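Local structure of aminotransferase, class III (Deinococcus radiodurans, 3I4J) at residues A109-Y112 and H113-G117; R216-D219 and I220-A224; A230-V233 and M234-M237; A276-V279 and Y280-M284. The protein probably catalyses the transfer of amino groups as a pyridoxal-phosphate-dependent class III aminotransferase. The protein carries 1 engineered substitution. All coordinates share one frame; numbering follows the deposited sequence.

Contact 1: residues A109-Y112 and H113-G117; sequences ARQY and HVERG
Tyr112 and His113 pack tightly on the buried side of their helix. The edge of the tyrosine ring turns to the face of the imidazole, an offset edge-to-face pair with planes 74° apart. CD2 of Tyr112 leads, 3.5 Å from CD2 of His113. CD of Arg116 lies over a face of the same tyrosine ring, toward its rim. It makes a CH-pi contact, 3.7 Å from the Tyr112 ring centroid. A bend in the arginine chain (chi3 62°) carries NH1 of Arg116 to 3.1 Å from OH of Tyr112, but the angle is too poor for a hydrogen bond. With an alanine here instead of Tyr112, the imidazole would probably lose its aromatic neighbour and the Arg116 chain the surface that steadies it. Tyr112 and His113 lie at the C-terminal end of helix 98-115, with Arg116 just beyond it. A Schellman motif finishes the helix, Gly117 having positive phi. On the inner side His113 meets Ile227 and Ala192, from two strands of the large sheet. Arg110 is buried too. CG2 of Val114 sits over the centre of its guanidinium, which the carbonyl oxygens of Leu150, Pro119 and Arg121 hold. Gln111 and Glu115 run side by side, partly exposed but covered by Val283 and Thr282 of helix 277-284. NE2 of Gln111 donates to OE2 of Glu115 over 3.1 Å, meeting the anti side of the carboxylate, 30° out of its plane. The looser, solvent side belongs to the outer end of Arg116 and to Gly117.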
loop_
_atom_site.group_PDB
_atom_site.type_symbol
_atom_site.label_atom_id
_atom_site.label_comp_id
_atom_site.label_asym_id
_atom_site.label_seq_id
_atom_site.Cartn_x
_atom_site.Cartn_y
_atom_site.Cartn_z
ATOM N N ALA C 109 8.191 12.452 -13.256
ATOM C CA ALA C 109 8.043 13.408 -14.349
ATOM C C ALA C 109 8.666 14.738 -13.949
ATOM O O ALA C 109 9.366 15.367 -14.741
ATOM C CB ALA C 109 6.572 13.598 -14.694
ATOM N N ARG C 110 8.415 15.163 -12.713
ATOM C CA ARG C 110 8.968 16.417 -12.215
ATOM C C ARG C 110 10.488 16.326 -12.100
ATOM O O ARG C 110 11.203 17.201 -12.589
ATOM C CB ARG C 110 8.346 16.763 -10.854
ATOM C CG ARG C 110 9.018 17.914 -10.091
ATOM C CD ARG C 110 9.019 19.238 -10.849
ATOM N NE ARG C 110 9.671 20.298 -10.072
ATOM C CZ ARG C 110 10.022 21.485 -10.566
ATOM N NH1 ARG C 110 9.786 21.775 -11.838
ATOM N NH2 ARG C 110 10.618 22.383 -9.790
ATOM N N GLN C 111 10.984 15.265 -11.470
ATOM C CA GLN C 111 12.428 15.104 -11.319
ATOM C C GLN C 111 13.157 15.061 -12.658
ATOM O O GLN C 111 14.249 15.606 -12.795
ATOM C CB GLN C 111 12.765 13.831 -10.538
ATOM C CG GLN C 111 14.265 13.683 -10.308
ATOM C CD GLN C 111 14.620 12.536 -9.388
ATOM O OE1 GLN C 111 13.742 11.882 -8.821
ATOM N NE2 GLN C 111 15.917 12.289 -9.229
ATOM N N TYR C 112 12.552 14.403 -13.639
ATOM C CA TYR C 112 13.145 14.291 -14.968
ATOM C C TYR C 112 13.561 15.660 -15.517
ATOM O O TYR C 112 14.695 15.845 -15.961
ATOM C CB TYR C 112 12.145 13.634 -15.922
ATOM C CG TYR C 112 12.589 13.570 -17.369
ATOM C CD1 TYR C 112 13.525 12.628 -17.793
ATOM C CD2 TYR C 112 12.058 14.448 -18.317
ATOM C CE1 TYR C 112 13.925 12.557 -19.132
ATOM C CE2 TYR C 112 12.449 14.388 -19.657
ATOM C CZ TYR C 112 13.381 13.440 -20.055
ATOM O OH TYR C 112 13.762 13.362 -21.377
ATOM N N HIS C 113 12.643 16.619 -15.483
ATOM C CA HIS C 113 12.936 17.953 -15.996
ATOM C C HIS C 113 13.914 18.735 -15.133
ATOM O O HIS C 113 14.717 19.519 -15.647
ATOM C CB HIS C 113 11.630 18.718 -16.186
ATOM C CG HIS C 113 10.768 18.132 -17.257
ATOM N ND1 HIS C 113 9.474 17.714 -17.033
ATOM C CD2 HIS C 113 11.047 17.821 -18.546
ATOM C CE1 HIS C 113 8.995 17.168 -18.136
ATOM N NE2 HIS C 113 9.929 17.219 -19.069
ATOM N N VAL C 114 13.856 18.522 -13.824
ATOM C CA VAL C 114 14.767 19.206 -12.917
ATOM C C VAL C 114 16.205 18.740 -13.162
ATOM O O VAL C 114 17.140 19.547 -13.162
ATOM C CB VAL C 114 14.386 18.943 -11.441
ATOM C CG1 VAL C 114 15.524 19.376 -10.521
ATOM C CG2 VAL C 114 13.114 19.712 -11.092
ATOM N N GLU C 115 16.375 17.441 -13.383
ATOM C CA GLU C 115 17.698 16.872 -13.630
ATOM C C GLU C 115 18.291 17.409 -14.927
ATOM O O GLU C 115 19.510 17.549 -15.051
ATOM C CB GLU C 115 17.623 15.347 -13.728
ATOM C CG GLU C 115 17.218 14.622 -12.450
ATOM C CD GLU C 115 18.235 14.772 -11.334
ATOM O OE1 GLU C 115 19.401 15.107 -11.634
ATOM O OE2 GLU C 115 17.869 14.542 -10.156
ATOM N N ARG C 116 17.424 17.698 -15.891
ATOM C CA ARG C 116 17.860 18.206 -17.189
ATOM C C ARG C 116 18.069 19.717 -17.203
ATOM O O ARG C 116 18.354 20.301 -18.252
ATOM C CB ARG C 116 16.846 17.819 -18.272
ATOM C CG ARG C 116 16.664 16.323 -18.455
ATOM C CD ARG C 116 15.614 16.053 -19.512
ATOM N NE ARG C 116 16.039 16.586 -20.801
ATOM C CZ ARG C 116 15.237 16.760 -21.843
ATOM N NH1 ARG C 116 13.953 16.441 -21.752
ATOM N NH2 ARG C 116 15.718 17.257 -22.973
ATOM N N GLY C 117 17.919 20.349 -16.045
ATOM C CA GLY C 117 18.116 21.784 -15.952
ATOM C C GLY C 117 16.944 22.624 -16.422
ATOM O O GLY C 117 17.123 23.766 -16.851
#

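Contact 2: residues R216-D219 and I220-A224; sequences RVRD and ICDEA
Arg218 and Asp222 form a salt bridge one turn apart on helix 213-224. This helix is the connection of a beta-alpha-beta unit between strands 191-196 and 227-231. NH2 of Arg218 lies 2.9 Å from OD1 of Asp222. The arginine chain bends at chi2 (71°) and again at chi3 (-85°), which carries its end forward along the helix to Asp222. The two side chains cross at about a right angle, yet the guanidinium and carboxylate planes are only 17° apart. Arg218 has further partners: a salt bridge to Asp255 and a hydrogen bond to Thr253 O. Its positive charge is therefore shared by two acidic groups.

The backbone bonds are regular helical ones. Ile220 N donates to Arg216 O at 2.9 Å, and the next three residues repeat the step.

Apolar contacts form a third group. On the inner face CG1 of Val217 meets SG of Cys221 at 4.0 Å, and both side chains rest on Phe228 of the following strand. Separately, the aliphatic part of Arg216 touches Ile220, CD of Arg216 to CG1 of Ile220 at 3.9 Å. Ile220 also packs on Leu183 of helix 178-186.

Water bridges two like charges on the exposed side. OD1 of Asp219 and OD2 of Asp222 are 4.5 Å apart, and the water between them would probably soften the repulsion of the two carboxylates. It donates one hydrogen to OD1 of Asp219 at 2.9 Å and the other to OD2 of Asp222 at 2.6 Å.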
loop_
_atom_site.group_PDB
_atom_site.type_symbol
_atom_site.label_atom_id
_atom_site.label_comp_id
_atom_site.label_asym_id
_atom_site.label_seq_id
_atom_site.Cartn_x
_atom_site.Cartn_y
_atom_site.Cartn_z
ATOM N N ARG C 216 -2.073 11.274 -31.899
ATOM C CA ARG C 216 -1.864 12.719 -31.924
ATOM C C ARG C 216 -1.343 13.218 -30.576
ATOM O O ARG C 216 -0.468 14.081 -30.531
ATOM C CB ARG C 216 -3.164 13.442 -32.309
ATOM C CG ARG C 216 -3.062 14.976 -32.351
ATOM C CD ARG C 216 -1.946 15.462 -33.277
ATOM N NE ARG C 216 -2.090 14.926 -34.626
ATOM C CZ ARG C 216 -2.974 15.362 -35.523
ATOM N NH1 ARG C 216 -3.799 16.361 -35.225
ATOM N NH2 ARG C 216 -3.049 14.780 -36.714
ATOM N N VAL C 217 -1.866 12.675 -29.477
ATOM C CA VAL C 217 -1.388 13.069 -28.151
ATOM C C VAL C 217 0.109 12.761 -28.024
ATOM O O VAL C 217 0.883 13.590 -27.549
ATOM C CB VAL C 217 -2.146 12.315 -27.023
ATOM C CG1 VAL C 217 -1.411 12.483 -25.687
ATOM C CG2 VAL C 217 -3.561 12.854 -26.903
ATOM N N ARG C 218 0.507 11.566 -28.447
ATOM C CA ARG C 218 1.910 11.152 -28.384
ATOM C C ARG C 218 2.795 12.157 -29.126
ATOM O O ARG C 218 3.831 12.589 -28.615
ATOM C CB ARG C 218 2.070 9.759 -29.004
ATOM C CG ARG C 218 3.513 9.271 -29.168
ATOM C CD ARG C 218 4.172 8.938 -27.838
ATOM N NE ARG C 218 4.759 10.101 -27.185
ATOM C CZ ARG C 218 5.340 10.071 -25.989
ATOM N NH1 ARG C 218 5.405 8.930 -25.311
ATOM N NH2 ARG C 218 5.864 11.173 -25.474
ATOM N N ASP C 219 2.371 12.525 -30.330
ATOM C CA ASP C 219 3.114 13.473 -31.153
ATOM C C ASP C 219 3.170 14.864 -30.535
ATOM O O ASP C 219 4.223 15.496 -30.512
ATOM C CB ASP C 219 2.509 13.543 -32.559
ATOM C CG ASP C 219 2.731 12.270 -33.355
ATOM O OD1 ASP C 219 3.619 11.475 -32.982
ATOM O OD2 ASP C 219 2.025 12.067 -34.367
ATOM N N ILE C 220 2.040 15.350 -30.032
ATOM C CA ILE C 220 2.016 16.663 -29.402
ATOM C C ILE C 220 2.959 16.682 -28.194
ATOM O O ILE C 220 3.666 17.665 -27.960
ATOM C CB ILE C 220 0.581 17.036 -28.945
ATOM C CG1 ILE C 220 -0.307 17.260 -30.167
ATOM C CG2 ILE C 220 0.605 18.287 -28.078
ATOM C CD1 ILE C 220 0.163 18.382 -31.043
ATOM N N CYS C 221 2.970 15.592 -27.432
ATOM C CA CYS C 221 3.838 15.503 -26.264
ATOM C C CYS C 221 5.305 15.524 -26.684
ATOM O O CYS C 221 6.131 16.177 -26.045
ATOM C CB CYS C 221 3.531 14.233 -25.455
ATOM S SG CYS C 221 1.975 14.327 -24.491
ATOM N N ASP C 222 5.631 14.823 -27.764
ATOM C CA ASP C 222 7.008 14.806 -28.248
ATOM C C ASP C 222 7.454 16.200 -28.690
ATOM O O ASP C 222 8.575 16.625 -28.402
ATOM C CB ASP C 222 7.162 13.821 -29.411
ATOM C CG ASP C 222 7.090 12.368 -28.962
ATOM O OD1 ASP C 222 7.298 12.104 -27.760
ATOM O OD2 ASP C 222 6.841 11.492 -29.818
ATOM N N GLU C 223 6.579 16.912 -29.393
ATOM C CA GLU C 223 6.903 18.256 -29.860
ATOM C C GLU C 223 7.115 19.212 -28.701
ATOM O O GLU C 223 8.039 20.024 -28.724
ATOM C CB GLU C 223 5.786 18.809 -30.754
ATOM C CG GLU C 223 5.677 18.133 -32.100
ATOM C CD GLU C 223 4.633 18.771 -33.001
ATOM O OE1 GLU C 223 4.391 18.227 -34.092
ATOM O OE2 GLU C 223 4.060 19.815 -32.624
ATOM N N ALA C 224 6.259 19.107 -27.685
ATOM C CA ALA C 224 6.337 19.982 -26.521
ATOM C C ALA C 224 7.430 19.583 -25.530
ATOM O O ALA C 224 7.811 20.379 -24.677
ATOM C CB ALA C 224 4.974 20.024 -25.810
HETATM O O HOH W 1 6.440 11.603 -32.362
#

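Contact 3: residues A230-V233 and M234-M237; sequences ADEV and MSGM
The C-terminal end of strand 227-231 and the turn that follows it lie near the centre of the chain, and Glu232 and Ser235 meet in that turn. The strand belongs to the central mixed sheet of the large domain in this fold type I family. OG of Ser235 donates to OE1 of Glu232 at 2.8 Å. The hydroxyl comes from above the carboxylate, 60° out of its plane. Ser235 places OG between its own backbone N and carbonyl carbon (chi1 66°), the position from which it meets the acid. The backbone closes the same turn: Gly236 N donates to Glu232 O over 2.9 Å. A second loop forms at the strand end. OD1 of Asp231 accepts from Val233 N at 3.1 Å, an Asx turn. One water joins the parts by donating to Asp231 O at 2.8 Å and accepting from Met234 N at 2.9 Å. It also gives a longer bond to OG of Ser235. The Glu232 carboxylate takes two more bonds, from the backbone nitrogens of Ala245 and Leu246. A leucine here instead of Glu232 would probably leave the Ser235 hydroxyl and both of those N-H groups without their acceptor. A sulfate, probably from the crystallisation liquor, lies about 6 Å from the Val233 side chain; such ions often mark pockets. Three donors, Ser235 OG, Ala245 N and Leu246 N, hold the carboxylate and so join this turn to the chain at 245-246.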
loop_
_atom_site.group_PDB
_atom_site.type_symbol
_atom_site.label_atom_id
_atom_site.label_comp_id
_atom_site.label_asym_id
_atom_site.label_seq_id
_atom_site.Cartn_x
_atom_site.Cartn_y
_atom_site.Cartn_z
ATOM N N ALA C 230 0.715 7.236 -19.012
ATOM C CA ALA C 230 -0.513 6.496 -19.254
ATOM C C ALA C 230 -0.921 5.824 -17.947
ATOM O O ALA C 230 -0.189 4.981 -17.421
ATOM C CB ALA C 230 -0.307 5.443 -20.330
ATOM N N ASP C 231 -2.074 6.221 -17.421
ATOM C CA ASP C 231 -2.586 5.644 -16.183
ATOM C C ASP C 231 -3.371 4.401 -16.576
ATOM O O ASP C 231 -4.538 4.486 -16.977
ATOM C CB ASP C 231 -3.498 6.644 -15.462
ATOM C CG ASP C 231 -4.048 6.093 -14.155
ATOM O OD1 ASP C 231 -3.955 4.871 -13.940
ATOM O OD2 ASP C 231 -4.590 6.878 -13.351
ATOM N N GLU C 232 -2.711 3.250 -16.481
ATOM C CA GLU C 232 -3.316 1.971 -16.840
ATOM C C GLU C 232 -3.651 1.146 -15.603
ATOM O O GLU C 232 -3.792 -0.074 -15.689
ATOM C CB GLU C 232 -2.361 1.176 -17.735
ATOM C CG GLU C 232 -2.025 1.870 -19.052
ATOM C CD GLU C 232 -2.732 1.262 -20.254
ATOM O OE1 GLU C 232 -3.624 0.403 -20.071
ATOM O OE2 GLU C 232 -2.394 1.651 -21.395
ATOM N N VAL C 233 -3.791 1.807 -14.457
ATOM C CA VAL C 233 -4.091 1.075 -13.229
ATOM C C VAL C 233 -5.326 0.193 -13.388
ATOM O O VAL C 233 -5.378 -0.912 -12.853
ATOM C CB VAL C 233 -4.277 2.037 -12.030
ATOM C CG1 VAL C 233 -4.714 1.261 -10.797
ATOM C CG2 VAL C 233 -2.963 2.757 -11.743
ATOM N N MET C 234 -6.316 0.666 -14.136
ATOM C CA MET C 234 -7.523 -0.124 -14.336
ATOM C C MET C 234 -7.627 -0.749 -15.722
ATOM O O MET C 234 -8.143 -1.857 -15.870
ATOM C CB MET C 234 -8.760 0.735 -14.089
ATOM C CG MET C 234 -10.057 -0.038 -14.192
ATOM S SD MET C 234 -11.494 0.993 -13.842
ATOM C CE MET C 234 -11.010 1.647 -12.199
ATOM N N SER C 235 -7.122 -0.043 -16.729
ATOM C CA SER C 235 -7.201 -0.495 -18.116
ATOM C C SER C 235 -6.097 -1.422 -18.600
ATOM O O SER C 235 -6.195 -1.978 -19.699
ATOM C CB SER C 235 -7.232 0.719 -19.044
ATOM O OG SER C 235 -5.998 1.422 -18.974
ATOM N N GLY C 236 -5.049 -1.585 -17.798
ATOM C CA GLY C 236 -3.938 -2.420 -18.214
ATOM C C GLY C 236 -4.033 -3.915 -17.974
ATOM O O GLY C 236 -5.038 -4.434 -17.486
ATOM N N MET C 237 -2.958 -4.601 -18.354
ATOM C CA MET C 237 -2.803 -6.042 -18.206
ATOM C C MET C 237 -3.875 -6.920 -18.856
ATOM O O MET C 237 -4.336 -7.897 -18.261
ATOM C CB MET C 237 -2.645 -6.397 -16.718
ATOM C CG MET C 237 -1.448 -5.696 -16.035
ATOM S SD MET C 237 0.158 -5.801 -16.916
ATOM C CE MET C 237 0.185 -4.223 -17.698
HETATM O O HOH W 2 -6.575 2.785 -16.061
#

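Contact 4: residues A276-V279 and Y280-M284; sequences APQV and YETVM
This is a local contact within the first turns of helix 277-284, where Thr282 folds back on Gln278. The helix follows strand 271-275 and lies at the subunit interface. OG1 of Thr282 donates to Gln278 O at 2.8 Å. Thr282 N donates to that same oxygen at 3.1 Å. Two donors grip this one oxygen, from opposite faces of the carbonyl plane. The threonine sets OG1 anti to its carbonyl carbon (chi1 -67°), which turns the hydroxyl back toward the preceding turn. The helix starts at Ala276, in the N-cap position, with Pro277 as its first residue. A proline suits this place, since its nitrogen has no hydrogen to give. Two straight backbone bonds build the first turn, Tyr280 N to Ala276 O at 3.1 Å and Glu281 N to Pro277 O at 2.8 Å. OE2 of Glu281 comes 3.6 Å from CB of Pro277, at the margin of the contact. The helix has two packed flanks. On one, Gln278 and Thr282 rest on Tyr112 of helix 98-115, and Val283 on Gln111. On the other, CG of Met284 lies over one face of the Tyr280 ring, offset toward its rim. Tyr280 makes an edge-to-face pair with Phe5 of the second subunit, while Met284 packs on Tyr6 of that subunit.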
loop_
_atom_site.group_PDB
_atom_site.type_symbol
_atom_site.label_atom_id
_atom_site.label_comp_id
_atom_site.label_asym_id
_atom_site.label_seq_id
_atom_site.Cartn_x
_atom_site.Cartn_y
_atom_site.Cartn_z
ATOM N N ALA C 276 10.486 4.765 -19.433
ATOM C CA ALA C 276 11.359 4.666 -20.595
ATOM C C ALA C 276 12.807 4.789 -20.120
ATOM O O ALA C 276 13.090 5.522 -19.175
ATOM C CB ALA C 276 11.032 5.785 -21.579
ATOM N N PRO C 277 13.741 4.073 -20.775
ATOM C CA PRO C 277 15.168 4.105 -20.415
ATOM C C PRO C 277 15.705 5.523 -20.224
ATOM O O PRO C 277 16.440 5.797 -19.277
ATOM C CB PRO C 277 15.839 3.402 -21.593
ATOM C CG PRO C 277 14.819 2.431 -22.028
ATOM C CD PRO C 277 13.524 3.221 -21.957
ATOM N N GLN C 278 15.333 6.415 -21.134
ATOM C CA GLN C 278 15.756 7.815 -21.090
ATOM C C GLN C 278 15.391 8.474 -19.761
ATOM O O GLN C 278 16.193 9.194 -19.167
ATOM C CB GLN C 278 15.091 8.579 -22.241
ATOM C CG GLN C 278 15.090 10.092 -22.108
ATOM C CD GLN C 278 16.429 10.717 -22.425
ATOM O OE1 GLN C 278 17.420 10.483 -21.730
ATOM N NE2 GLN C 278 16.469 11.518 -23.485
ATOM N N VAL C 279 14.169 8.233 -19.303
ATOM C CA VAL C 279 13.706 8.811 -18.051
ATOM C C VAL C 279 14.458 8.199 -16.865
ATOM O O VAL C 279 14.909 8.915 -15.972
ATOM C CB VAL C 279 12.193 8.592 -17.880
ATOM C CG1 VAL C 279 11.735 9.136 -16.534
ATOM C CG2 VAL C 279 11.446 9.285 -19.022
ATOM N N TYR C 280 14.594 6.878 -16.868
ATOM C CA TYR C 280 15.306 6.177 -15.797
ATOM C C TYR C 280 16.755 6.657 -15.692
ATOM O O TYR C 280 17.230 7.009 -14.611
ATOM C CB TYR C 280 15.296 4.666 -16.057
ATOM C CG TYR C 280 16.144 3.861 -15.095
ATOM C CD1 TYR C 280 15.824 3.794 -13.739
ATOM C CD2 TYR C 280 17.267 3.160 -15.542
ATOM C CE1 TYR C 280 16.597 3.050 -12.847
ATOM C CE2 TYR C 280 18.051 2.415 -14.659
ATOM C CZ TYR C 280 17.709 2.365 -13.314
ATOM O OH TYR C 280 18.487 1.642 -12.440
ATOM N N GLU C 281 17.455 6.671 -16.823
ATOM C CA GLU C 281 18.855 7.096 -16.852
ATOM C C GLU C 281 19.051 8.538 -16.383
ATOM O O GLU C 281 20.066 8.864 -15.765
ATOM C CB GLU C 281 19.419 6.932 -18.263
ATOM C CG GLU C 281 19.468 5.496 -18.751
ATOM C CD GLU C 281 19.815 5.400 -20.227
ATOM O OE1 GLU C 281 20.745 6.114 -20.664
ATOM O OE2 GLU C 281 19.166 4.608 -20.945
ATOM N N THR C 282 18.085 9.403 -16.677
ATOM C CA THR C 282 18.164 10.803 -16.271
ATOM C C THR C 282 18.085 10.939 -14.753
ATOM O O THR C 282 18.832 11.708 -14.143
ATOM C CB THR C 282 17.021 11.630 -16.906
ATOM O OG1 THR C 282 17.212 11.686 -18.325
ATOM C CG2 THR C 282 16.991 13.043 -16.345
ATOM N N VAL C 283 17.181 10.181 -14.143
ATOM C CA VAL C 283 17.016 10.231 -12.698
ATOM C C VAL C 283 18.167 9.528 -11.970
ATOM O O VAL C 283 18.569 9.954 -10.888
ATOM C CB VAL C 283 15.647 9.620 -12.270
ATOM C CG1 VAL C 283 15.527 8.197 -12.760
ATOM C CG2 VAL C 283 15.502 9.668 -10.764
ATOM N N MET C 284 18.708 8.464 -12.561
ATOM C CA MET C 284 19.822 7.750 -11.935
ATOM C C MET C 284 21.067 8.631 -11.912
ATOM O O MET C 284 21.884 8.544 -10.995
ATOM C CB MET C 284 20.126 6.445 -12.676
ATOM C CG MET C 284 19.107 5.334 -12.440
ATOM S SD MET C 284 18.926 4.848 -10.688
ATOM C CE MET C 284 17.436 5.754 -10.240
#

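How the contacts relate
Along the chain the four contacts follow in series, and none nests in or crosses another. Each is a continuous stretch that closes just a turn or two. Contact 1 ends helix 98-115. Contact 2 lies on helix 213-224, and contact 3 is at the far end of the strand that follows it. Contact 4 begins helix 277-284, after the sheet's strand 271-275. Contacts 1 and 4 touch directly, their centres 10 Å apart: CB of Glu115 meets CG2 of Thr282 at 3.5 Å. The other pairs do not touch. Asp255 links contacts 2 and 4, through the Arg218 side chain and the Ala276 backbone.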